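Local coordinates for ribosomal-protein-S5-alanine N-acetyltransferase (PDB 3IGR) that probably transfers the acetyl group of acetyl-CoA to the N-terminal alanine of ribosomal protein uS5, as a RimJ-type member of the GNAT acetyltransferases, at residues F7-V12 / I112-A116; Y26-N30 / S102-E106. All coordinates share one frame. Residue numbers count along the deposited sequence, not the author numbering.

Contact 1: residues F7-V12 / I112-A116; sequences FEHYQV and IMRRA
An N-terminal beta hairpin packs here against the first turn of helix 112-126, a buried and largely apolar contact on one face of the central sheet. The hairpin reverses through a type II' turn from Phe7 to Tyr10, with Glu8 at phi/psi 48/-127; it is closed by Phe7 N to Tyr10 O at 3.1 Å and Tyr10 N to Phe7 O at 2.8 Å. CA atoms pair as Phe7-Arg115 (8.5 Å), Tyr10-Ile112 (8.6 Å) and Val12-Ala116 (6.5 Å). Phe7, chi1 p, turns one ring face to Arg115, whose CB makes a CH-pi contact 4.1 Å from the ring centroid. The Arg115 side chain then runs back over Phe7, NH2 lying 3.3 Å from Phe7 CB, and ends in a salt bridge, NH1 to Glu8 OE2 at 3.5 Å; NH1 also bonds weakly to Asn76 of the second subunit. Tyr10, chi1 m, brings CZ to 3.5 Å from Ile112 CD1, while Val12 CG2 meets Ala116 CB at 4.1 Å. Val72 of strand 68-74 and Ile81 of strand 79-90 extend this apolar layer. The helix begins just after a glycine-rich loop that in GNAT relatives binds the pyrophosphate of acetyl-CoA, consistent with the same role here.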
loop_
_atom_site.group_PDB
_atom_site.type_symbol
_atom_site.label_atom_id
_atom_site.label_comp_id
_atom_site.label_asym_id
_atom_site.label_seq_id
_atom_site.Cartn_x
_atom_site.Cartn_y
_atom_site.Cartn_z
ATOM N N PHE A 7 -9.848 11.460 4.822
ATOM C CA PHE A 7 -8.787 10.762 5.530
ATOM C C PHE A 7 -7.908 11.844 6.126
ATOM O O PHE A 7 -7.709 12.899 5.504
ATOM C CB PHE A 7 -7.987 9.816 4.611
ATOM C CG PHE A 7 -7.393 10.487 3.386
ATOM C CD1 PHE A 7 -6.139 11.099 3.445
ATOM C CD2 PHE A 7 -8.084 10.490 2.169
ATOM C CE1 PHE A 7 -5.586 11.720 2.319
ATOM C CE2 PHE A 7 -7.538 11.100 1.027
ATOM C CZ PHE A 7 -6.286 11.722 1.103
ATOM N N GLU A 8 -7.403 11.573 7.328
ATOM C CA GLU A 8 -6.611 12.529 8.088
ATOM C C GLU A 8 -7.302 13.891 8.117
ATOM O O GLU A 8 -8.473 13.951 8.479
ATOM C CB GLU A 8 -5.174 12.579 7.569
ATOM C CG GLU A 8 -4.241 11.708 8.418
ATOM C CD GLU A 8 -3.171 11.037 7.597
ATOM O OE1 GLU A 8 -2.253 10.441 8.198
ATOM O OE2 GLU A 8 -3.241 11.112 6.349
ATOM N N HIS A 9 -6.606 14.966 7.741
ATOM C CA HIS A 9 -7.244 16.290 7.640
ATOM C C HIS A 9 -7.580 16.707 6.190
ATOM O O HIS A 9 -7.663 17.898 5.863
ATOM C CB HIS A 9 -6.438 17.365 8.390
ATOM C CG HIS A 9 -5.014 17.498 7.937
ATOM N ND1 HIS A 9 -3.983 16.766 8.491
ATOM C CD2 HIS A 9 -4.447 18.301 7.005
ATOM C CE1 HIS A 9 -2.845 17.103 7.907
ATOM N NE2 HIS A 9 -3.099 18.035 7.006
ATOM N N TYR A 10 -7.796 15.709 5.337
ATOM C CA TYR A 10 -8.098 15.921 3.914
ATOM C C TYR A 10 -9.484 15.415 3.511
ATOM O O TYR A 10 -10.036 14.506 4.142
ATOM C CB TYR A 10 -7.039 15.242 3.041
ATOM C CG TYR A 10 -5.637 15.672 3.378
ATOM C CD1 TYR A 10 -5.145 16.901 2.934
ATOM C CD2 TYR A 10 -4.808 14.880 4.175
ATOM C CE1 TYR A 10 -3.863 17.319 3.256
ATOM C CE2 TYR A 10 -3.508 15.298 4.504
ATOM C CZ TYR A 10 -3.050 16.520 4.032
ATOM O OH TYR A 10 -1.779 16.967 4.326
ATOM N N GLN A 11 -10.039 16.032 2.472
ATOM C CA GLN A 11 -11.302 15.603 1.870
ATOM C C GLN A 11 -11.151 15.569 0.349
ATOM O O GLN A 11 -10.651 16.526 -0.240
ATOM C CB GLN A 11 -12.438 16.566 2.235
ATOM C CG GLN A 11 -13.751 16.245 1.510
ATOM C CD GLN A 11 -14.870 17.212 1.828
ATOM O OE1 GLN A 11 -14.646 18.277 2.409
ATOM N NE2 GLN A 11 -16.089 16.848 1.440
ATOM N N VAL A 12 -11.558 14.458 -0.262
ATOM C CA VAL A 12 -11.586 14.312 -1.715
ATOM C C VAL A 12 -13.055 14.312 -2.094
ATOM O O VAL A 12 -13.844 13.505 -1.585
ATOM C CB VAL A 12 -10.924 12.994 -2.195
ATOM C CG1 VAL A 12 -10.809 12.960 -3.731
ATOM C CG2 VAL A 12 -9.552 12.822 -1.560
ATOM N N ILE A 112 -0.375 11.466 -0.187
ATOM C CA ILE A 112 -1.704 12.055 -0.358
ATOM C C ILE A 112 -2.243 11.694 -1.747
ATOM O O ILE A 112 -3.424 11.397 -1.896
ATOM C CB ILE A 112 -1.702 13.587 -0.128
ATOM C CG1 ILE A 112 -1.374 13.909 1.345
ATOM C CG2 ILE A 112 -3.035 14.218 -0.523
ATOM C CD1 ILE A 112 -0.854 15.295 1.549
HETATM N N MSE A 113 -1.368 11.707 -2.752
HETATM C CA MSE A 113 -1.791 11.463 -4.115
HETATM C C MSE A 113 -2.262 10.015 -4.276
HETATM O O MSE A 113 -3.302 9.755 -4.881
HETATM C CB MSE A 113 -0.657 11.778 -5.089
HETATM C CG MSE A 113 -1.112 11.882 -6.533
HETATM SE SE MSE A 113 -1.875 13.639 -6.959
HETATM C CE MSE A 113 -3.647 13.547 -6.105
ATOM N N ARG A 114 -1.471 9.083 -3.759
ATOM C CA ARG A 114 -1.814 7.668 -3.782
ATOM C C ARG A 114 -3.198 7.401 -3.169
ATOM O O ARG A 114 -4.038 6.739 -3.800
ATOM C CB ARG A 114 -0.744 6.854 -3.053
ATOM C CG ARG A 114 -0.962 5.349 -3.128
ATOM C CD ARG A 114 -0.121 4.619 -2.094
ATOM N NE ARG A 114 -0.523 4.947 -0.725
ATOM C CZ ARG A 114 0.267 5.517 0.178
ATOM N NH1 ARG A 114 1.518 5.814 -0.118
ATOM N NH2 ARG A 114 -0.191 5.766 1.384
ATOM N N ARG A 115 -3.443 7.929 -1.970
ATOM C CA ARG A 115 -4.749 7.767 -1.312
ATOM C C ARG A 115 -5.892 8.399 -2.084
ATOM O O ARG A 115 -6.957 7.791 -2.218
ATOM C CB ARG A 115 -4.754 8.314 0.130
ATOM C CG ARG A 115 -3.751 7.684 1.088
ATOM C CD ARG A 115 -4.004 8.166 2.555
ATOM N NE ARG A 115 -5.194 7.534 3.151
ATOM C CZ ARG A 115 -5.468 7.494 4.462
ATOM N NH1 ARG A 115 -4.664 8.070 5.341
ATOM N NH2 ARG A 115 -6.556 6.879 4.902
ATOM N N ALA A 116 -5.680 9.624 -2.581
ATOM C CA ALA A 116 -6.707 10.338 -3.357
ATOM C C ALA A 116 -7.110 9.579 -4.622
ATOM O O ALA A 116 -8.303 9.441 -4.927
ATOM C CB ALA A 116 -6.232 11.776 -3.699
#

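Contact 2: residues Y26-N30 / S102-E106; sequences YFMRN and SLDSE
Polar side chains join the C-terminal end of helix 20-29 to the end of strand 96-103 and the loop that leaves it, with Asp104 at the centre. Residues 26-29 are helical; Asn30 departs at phi/psi -101/13, and its CA lies 6.4 Å from that of Asp104. Ser102 and Leu103 are extended, and Asp104 (-53/138) leads into the loop. The Asn30 amide, chi1 m, is used at both ends: ND2 gives to Asp104 OD1 at 2.9 Å and to Tyr26 O at 3.0 Å, while OD1 accepts from Ser105 N at 3.0 Å. Tyr26 O thus takes two bonds, the other from Asn30 N at 3.1 Å. Asp104, chi1 t, divides its carboxylate. OD1 receives Asn30 ND2 and forms a salt bridge with Arg29, NE at 2.9 Å and NH2 weakly at 3.1 Å; OD2 accepts Glu106 N at 3.0 Å, making an Asx turn. Arg29 NH2 is also bonded to the carbonyl of Ile80. Farther along, Tyr26, chi1 t, lies edge-on to strand 96-103 and shares a hydrogen bond with Ser102, OH to OG at 2.6 Å; Ser102 OG is bonded to Thr83 as well. Arg29 and Asn30 on OD1 of Asp104 tie the helix end to the loop, while Glu106 N on OD2 braces the loop itself; the charge of the buried carboxylate is thus met by Arg29, and both its oxygens have donors.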
loop_
_atom_site.group_PDB
_atom_site.type_symbol
_atom_site.label_atom_id
_atom_site.label_comp_id
_atom_site.label_asym_id
_atom_site.label_seq_id
_atom_site.Cartn_x
_atom_site.Cartn_y
_atom_site.Cartn_z
ATOM N N TYR A 26 -4.937 27.450 -6.669
ATOM C CA TYR A 26 -4.139 26.233 -6.658
ATOM C C TYR A 26 -3.243 26.123 -7.898
ATOM O O TYR A 26 -2.072 25.771 -7.778
ATOM C CB TYR A 26 -5.027 24.989 -6.517
ATOM C CG TYR A 26 -4.309 23.698 -6.837
ATOM C CD1 TYR A 26 -3.483 23.085 -5.897
ATOM C CD2 TYR A 26 -4.451 23.086 -8.089
ATOM C CE1 TYR A 26 -2.807 21.925 -6.196
ATOM C CE2 TYR A 26 -3.788 21.912 -8.389
ATOM C CZ TYR A 26 -2.971 21.334 -7.439
ATOM O OH TYR A 26 -2.315 20.164 -7.739
ATOM N N PHE A 27 -3.785 26.392 -9.082
ATOM C CA PHE A 27 -2.980 26.240 -10.286
ATOM C C PHE A 27 -2.026 27.408 -10.424
ATOM O O PHE A 27 -0.904 27.261 -10.899
ATOM C CB PHE A 27 -3.853 26.036 -11.536
ATOM C CG PHE A 27 -4.423 24.641 -11.638
ATOM C CD1 PHE A 27 -3.579 23.549 -11.828
ATOM C CD2 PHE A 27 -5.787 24.417 -11.510
ATOM C CE1 PHE A 27 -4.086 22.249 -11.902
ATOM C CE2 PHE A 27 -6.307 23.118 -11.581
ATOM C CZ PHE A 27 -5.451 22.032 -11.783
HETATM N N MSE A 28 -2.460 28.565 -9.947
HETATM C CA MSE A 28 -1.625 29.742 -9.999
HETATM C C MSE A 28 -0.458 29.584 -9.020
HETATM O O MSE A 28 0.656 29.996 -9.315
HETATM C CB MSE A 28 -2.490 30.965 -9.732
HETATM C CG MSE A 28 -1.789 32.140 -9.216
HETATM SE SE MSE A 28 -3.014 33.635 -9.267
HETATM C CE MSE A 28 -4.665 32.816 -8.622
ATOM N N ARG A 29 -0.727 28.943 -7.881
ATOM C CA ARG A 29 0.281 28.634 -6.858
ATOM C C ARG A 29 1.333 27.645 -7.373
ATOM O O ARG A 29 2.528 27.811 -7.127
ATOM C CB ARG A 29 -0.412 28.082 -5.597
ATOM C CG ARG A 29 0.462 27.912 -4.364
ATOM C CD ARG A 29 -0.359 27.901 -3.047
ATOM N NE ARG A 29 -0.979 26.602 -2.798
ATOM C CZ ARG A 29 -2.280 26.322 -2.940
ATOM N NH1 ARG A 29 -3.154 27.252 -3.315
ATOM N NH2 ARG A 29 -2.714 25.097 -2.692
ATOM N N ASN A 30 0.887 26.628 -8.108
ATOM C CA ASN A 30 1.780 25.592 -8.607
ATOM C C ASN A 30 2.200 25.723 -10.082
ATOM O O ASN A 30 2.766 24.784 -10.648
ATOM C CB ASN A 30 1.168 24.212 -8.333
ATOM C CG ASN A 30 1.094 23.898 -6.863
ATOM O OD1 ASN A 30 2.044 23.387 -6.287
ATOM N ND2 ASN A 30 -0.040 24.205 -6.242
ATOM N N SER A 102 -2.734 15.832 -9.903
ATOM C CA SER A 102 -1.657 16.713 -9.501
ATOM C C SER A 102 -1.754 16.946 -8.003
ATOM O O SER A 102 -2.816 16.740 -7.388
ATOM C CB SER A 102 -1.725 18.054 -10.265
ATOM O OG SER A 102 -2.886 18.788 -9.903
ATOM N N LEU A 103 -0.632 17.359 -7.428
ATOM C CA LEU A 103 -0.525 17.669 -6.011
ATOM C C LEU A 103 0.319 18.911 -5.827
ATOM O O LEU A 103 1.314 19.118 -6.541
ATOM C CB LEU A 103 0.104 16.498 -5.257
ATOM C CG LEU A 103 0.069 16.520 -3.718
ATOM C CD1 LEU A 103 -1.348 16.432 -3.206
ATOM C CD2 LEU A 103 0.888 15.368 -3.180
ATOM N N ASP A 104 -0.101 19.743 -4.879
ATOM C CA ASP A 104 0.657 20.911 -4.454
ATOM C C ASP A 104 2.078 20.507 -4.068
ATOM O O ASP A 104 2.259 19.486 -3.422
ATOM C CB ASP A 104 -0.058 21.571 -3.279
ATOM C CG ASP A 104 0.548 22.905 -2.911
ATOM O OD1 ASP A 104 0.036 23.935 -3.398
ATOM O OD2 ASP A 104 1.549 22.920 -2.168
ATOM N N SER A 105 3.083 21.292 -4.467
ATOM C CA SER A 105 4.488 20.901 -4.242
ATOM C C SER A 105 4.913 20.895 -2.766
ATOM O O SER A 105 5.858 20.202 -2.396
ATOM C CB SER A 105 5.463 21.756 -5.075
ATOM O OG SER A 105 5.490 23.082 -4.602
ATOM N N GLU A 106 4.215 21.647 -1.922
ATOM C CA GLU A 106 4.517 21.637 -0.482
ATOM C C GLU A 106 3.918 20.418 0.240
ATOM O O GLU A 106 4.226 20.166 1.396
ATOM C CB GLU A 106 4.064 22.944 0.165
ATOM C CG GLU A 106 4.762 24.182 -0.411
ATOM C CD GLU A 106 6.257 24.234 -0.084
ATOM O OE1 GLU A 106 6.656 23.801 1.022
ATOM O OE2 GLU A 106 7.042 24.731 -0.923
#

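In the fold
The contact centres lie 15 Å apart, and both draw on the same mixed sheet. Along the chain contact 2 is nested within the loop that contact 1 closes: strand 10-14 is followed by helix 20-29, and strand 96-103 by helix 112-126, so each contact takes one segment from each pair. They touch where helix 112-126 meets the preceding strand: the selenium of selenomethionine Met113 (SE) packs 3.3 Å from Ser102 O, and Ile112 CG2 is 3.9 Å from Leu103 CD1. In the sheet, strands 68-74 and 79-90 separate strands 10-14 and 96-103. Together the contacts bind the N-terminal part to the middle of the GNAT domain, one mainly by apolar packing, the other mainly by polar bonds.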